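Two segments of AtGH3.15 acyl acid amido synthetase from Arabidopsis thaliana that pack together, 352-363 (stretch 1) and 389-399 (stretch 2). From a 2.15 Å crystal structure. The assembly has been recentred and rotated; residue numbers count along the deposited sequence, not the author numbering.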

# COMPACT_ATOMS: atom_id res chain seq x y z
N PRO A 352 -7.72 14.93 13.18
CA PRO A 352 -8.83 14.68 14.12
C PRO A 352 -10.23 14.79 13.53
O PRO A 352 -11.19 14.37 14.19
N CYS A 353 -10.41 15.42 12.38
CA CYS A 353 -11.77 15.58 11.88
C CYS A 353 -12.22 14.42 11.01
O CYS A 353 -13.39 14.38 10.62
N MET A 354 -11.34 13.46 10.72
CA MET A 354 -11.66 12.38 9.78
C MET A 354 -12.38 11.21 10.43
O MET A 354 -12.82 10.30 9.73
N GLY A 355 -12.53 11.23 11.75
CA GLY A 355 -13.14 10.14 12.48
C GLY A 355 -12.77 10.25 13.93
O GLY A 355 -11.98 11.10 14.32
N TYR A 356 -13.40 9.41 14.75
CA TYR A 356 -13.05 9.31 16.16
C TYR A 356 -12.10 8.13 16.33
O TYR A 356 -12.44 7.00 15.98
N PHE A 357 -10.92 8.41 16.89
CA PHE A 357 -9.79 7.48 16.85
C PHE A 357 -9.42 7.06 18.26
O PHE A 357 -9.04 7.90 19.08
N GLU A 358 -9.52 5.77 18.53
CA GLU A 358 -8.99 5.18 19.75
C GLU A 358 -7.83 4.27 19.41
O GLU A 358 -7.56 3.96 18.25
N PHE A 359 -7.12 3.83 20.44
CA PHE A 359 -5.90 3.06 20.21
C PHE A 359 -5.80 1.95 21.23
O PHE A 359 -5.84 2.19 22.44
N LEU A 360 -5.69 0.74 20.72
CA LEU A 360 -5.55 -0.45 21.53
C LEU A 360 -4.06 -0.74 21.72
O LEU A 360 -3.33 -0.92 20.73
N GLU A 361 -3.61 -0.75 22.97
CA GLU A 361 -2.23 -1.11 23.27
C GLU A 361 -1.95 -2.52 22.76
O GLU A 361 -2.76 -3.43 22.94
N VAL A 362 -0.79 -2.70 22.14
CA VAL A 362 -0.46 -3.94 21.44
C VAL A 362 0.37 -4.89 22.28
O VAL A 362 0.06 -6.08 22.36
N GLU A 363 1.43 -4.39 22.91
CA GLU A 363 2.41 -5.21 23.66
C GLU A 363 3.31 -6.00 22.71
O GLU A 363 3.09 -7.20 22.49
N HIS A 389 5.24 3.64 22.56
CA HIS A 389 4.38 2.47 22.70
C HIS A 389 3.66 2.14 21.39
O HIS A 389 3.39 3.03 20.56
N ASP A 390 3.31 0.86 21.22
CA ASP A 390 2.71 0.34 20.00
C ASP A 390 1.20 0.28 20.18
O ASP A 390 0.72 -0.06 21.26
N TYR A 391 0.46 0.58 19.11
CA TYR A 391 -0.98 0.64 19.20
C TYR A 391 -1.62 0.15 17.91
O TYR A 391 -1.07 0.31 16.82
N GLU A 392 -2.82 -0.40 18.04
CA GLU A 392 -3.68 -0.69 16.90
C GLU A 392 -4.81 0.33 16.85
O GLU A 392 -5.53 0.47 17.84
N PRO A 393 -5.02 1.05 15.75
CA PRO A 393 -6.11 2.04 15.73
C PRO A 393 -7.47 1.37 15.79
O PRO A 393 -7.68 0.28 15.26
N VAL A 394 -8.39 2.04 16.48
CA VAL A 394 -9.76 1.61 16.68
C VAL A 394 -10.62 2.79 16.26
O VAL A 394 -10.65 3.82 16.96
N VAL A 395 -11.28 2.69 15.10
CA VAL A 395 -11.86 3.85 14.45
C VAL A 395 -13.38 3.79 14.52
O VAL A 395 -13.99 2.73 14.40
N THR A 396 -13.99 4.94 14.65
CA THR A 396 -15.41 5.11 14.65
C THR A 396 -15.61 6.15 13.58
O THR A 396 -15.07 7.21 13.64
N THR A 397 -16.41 5.81 12.60
CA THR A 397 -16.58 6.60 11.41
C THR A 397 -17.95 7.08 11.03
O THR A 397 -18.88 6.82 11.67
N PHE A 398 -17.97 7.81 9.95
CA PHE A 398 -19.15 8.36 9.37
C PHE A 398 -19.80 7.46 8.33
O PHE A 398 -20.75 7.84 7.75
N SER A 399 -19.26 6.29 8.07
CA SER A 399 -19.83 5.31 7.15
C SER A 399 -20.17 4.00 7.86
O SER A 399 -20.00 2.92 7.29

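Strands 356-361 and 390-396 of AtGH3.15 run antiparallel, with side chains alternating between the two faces of the sheet, so most contacts form between neighbours on the same face; 857 Å² is buried in all. Backbone pairing sets this register: Tyr356 N donates to Thr396 O (3.0 Å) and Thr396 N to Tyr356 O (2.9 Å), and the same reciprocal pattern joins Glu358 with Val394 and Leu360 with Glu392. Beyond the strand end, Val362 N still reaches Asp390 O at 3.2 Å. Apolar packing on the face of Phe357, Phe359, Glu361, Tyr391, Pro393 and Val395 is built from aromatic rings. Phe357 (m) meets Val395 (m) with the edge of its ring, CD1 lying 3.8 Å from Val395 CG1. Phe359 (m) sits between two partners: its CB is 3.6 Å from CD1 of Tyr391 (m), and its ring atom CE2 is 4.0 Å from CB of Pro393, whose ring is C-gamma exo. The Tyr391 ring also takes the aliphatic part of Glu361 (chi1 m, chi2 t), with Glu361 CG 3.6 Å from Tyr391 CE1; the methylene, rather than the carboxylate, makes this closest approach. The Tyr391 hydroxyl is hydrogen-bonded elsewhere in the structure.

On the other face, carrying Tyr356, Glu358, Leu360, Glu392, Val394 and Thr396, aliphatic contacts are fewer. Leu360 (chi1 t, chi2 p) places CB 4.0 Å from CG2 of Val394 (t), a diagonal contact, while its CD2 lies 4.1 Å from OE1 of its direct partner Glu392 (chi1 and chi2 t). Tyr356 (t) and Thr396 (m) approach through their CB atoms at 4.0 Å, but the end of the tyrosine leads away from stretch 2. Val362 (t), past the strand, points toward stretch 2 and lays CG2 3.5 Å from Glu392 N, covering the backbone there.

Polar side chains on this face share a water. Water 2 lies within hydrogen-bonding reach of Glu358 OE1 (2.8 Å), Val394 O (2.9 Å) and Thr396 OG1 (2.8 Å), which places it between the carboxylate of Glu358 (chi1 m, chi2 t) and stretch 2. At the Gly355 end of the pairing, water 1 bridges backbones, donating to Met354 O (2.9 Å) and accepting from Phe398 N (3.3 Å). Phe398 (m) starts sideways but its end comes nearer, and its ring edge brings CE2 to 4.3 Å from Cys353 O. Within stretch 2, Ser399 N donates to OG1 of Thr397 (p) at 3.1 Å.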

# COMPACT_ATOMS: atom_id res chain seq x y z
CB PRO A 352 -8.65 15.78 15.18
CG PRO A 352 -7.29 16.27 15.02
CD PRO A 352 -6.87 16.05 13.62
CB CYS A 353 -11.90 16.89 11.10
SG CYS A 353 -10.84 16.92 9.69
CB MET A 354 -10.39 11.88 9.09
CG MET A 354 -9.61 13.00 8.41
SD MET A 354 -10.64 13.90 7.21
CE MET A 354 -10.88 12.59 6.00
CB TYR A 356 -14.29 9.12 17.05
CG TYR A 356 -13.97 9.15 18.54
CD1 TYR A 356 -13.71 10.36 19.18
CD2 TYR A 356 -13.92 7.98 19.29
CE1 TYR A 356 -13.41 10.40 20.53
CE2 TYR A 356 -13.61 8.01 20.64
CZ TYR A 356 -13.37 9.23 21.26
OH TYR A 356 -13.07 9.28 22.61
CB PHE A 357 -8.59 8.12 16.16
CG PHE A 357 -8.85 8.56 14.75
CD1 PHE A 357 -9.02 7.63 13.74
CD2 PHE A 357 -8.89 9.90 14.42
CE1 PHE A 357 -9.26 8.03 12.44
CE2 PHE A 357 -9.11 10.30 13.14
CZ PHE A 357 -9.30 9.36 12.14
CB GLU A 358 -10.08 4.42 20.52
CG GLU A 358 -11.21 5.31 21.01
CD GLU A 358 -12.37 4.51 21.56
OE1 GLU A 358 -13.08 3.87 20.74
OE2 GLU A 358 -12.56 4.50 22.79
CB PHE A 359 -4.67 3.96 20.24
CG PHE A 359 -4.65 4.93 19.10
CD1 PHE A 359 -5.30 6.15 19.20
CD2 PHE A 359 -4.07 4.58 17.88
CE1 PHE A 359 -5.35 7.02 18.12
CE2 PHE A 359 -4.10 5.45 16.81
CZ PHE A 359 -4.74 6.67 16.94
CB LEU A 360 -6.28 -1.60 20.84
CG LEU A 360 -6.27 -3.02 21.38
CD1 LEU A 360 -6.55 -3.02 22.88
CD2 LEU A 360 -7.31 -3.81 20.60
CB GLU A 361 -1.95 -1.05 24.77
CG GLU A 361 -2.10 0.32 25.41
CD GLU A 361 -1.55 0.35 26.83
OE1 GLU A 361 -1.64 -0.68 27.53
OE2 GLU A 361 -1.04 1.40 27.26
CB VAL A 362 0.24 -3.61 20.10
CG1 VAL A 362 0.94 -4.84 19.57
CG2 VAL A 362 -0.77 -3.09 19.11
CB GLU A 363 1.73 -6.18 24.64
CG GLU A 363 2.21 -6.08 26.07
CD GLU A 363 1.86 -4.75 26.69
OE1 GLU A 363 0.66 -4.40 26.69
OE2 GLU A 363 2.78 -4.05 27.17
CB HIS A 389 3.34 2.70 23.80
CG HIS A 389 3.89 2.68 25.19
ND1 HIS A 389 5.20 3.01 25.49
CD2 HIS A 389 3.31 2.37 26.37
CE1 HIS A 389 5.40 2.91 26.79
NE2 HIS A 389 4.26 2.54 27.35
CB ASP A 390 3.23 -1.06 19.66
CG ASP A 390 4.69 -1.06 19.16
OD1 ASP A 390 5.25 0.02 18.93
OD2 ASP A 390 5.27 -2.15 19.00
CB TYR A 391 -1.46 2.06 19.46
CG TYR A 391 -1.03 2.66 20.78
CD1 TYR A 391 -1.79 2.49 21.93
CD2 TYR A 391 0.11 3.45 20.86
CE1 TYR A 391 -1.41 3.07 23.15
CE2 TYR A 391 0.51 4.04 22.06
CZ TYR A 391 -0.26 3.85 23.19
OH TYR A 391 0.14 4.44 24.37
CB GLU A 392 -4.24 -2.11 16.98
CG GLU A 392 -5.27 -2.40 15.89
CD GLU A 392 -5.87 -3.80 15.93
OE1 GLU A 392 -5.71 -4.53 16.94
OE2 GLU A 392 -6.51 -4.17 14.93
CB PRO A 393 -5.91 2.78 14.41
CG PRO A 393 -4.49 2.46 13.99
CD PRO A 393 -4.26 1.05 14.49
CB VAL A 394 -10.02 1.21 18.15
CG1 VAL A 394 -11.46 0.84 18.37
CG2 VAL A 394 -9.11 0.03 18.55
CB VAL A 395 -11.38 4.01 12.99
CG1 VAL A 395 -9.85 4.04 12.93
CG2 VAL A 395 -11.97 2.88 12.08
CB THR A 396 -15.92 5.59 15.97
OG1 THR A 396 -15.85 4.52 16.87
CG2 THR A 396 -17.30 5.97 15.87
CB THR A 397 -16.07 5.81 10.18
OG1 THR A 397 -17.03 4.88 9.78
CG2 THR A 397 -14.87 5.05 10.49
CB PHE A 398 -18.87 9.70 8.73
CG PHE A 398 -18.61 10.82 9.69
CD1 PHE A 398 -19.63 11.44 10.33
CD2 PHE A 398 -17.34 11.25 9.93
CE1 PHE A 398 -19.40 12.46 11.18
CE2 PHE A 398 -17.11 12.27 10.81
CZ PHE A 398 -18.15 12.87 11.43
CB SER A 399 -18.88 5.06 5.98
OG SER A 399 -18.89 6.18 5.09
O HOH W 1 -14.95 8.54 8.93
O HOH W 2 -13.28 4.50 18.02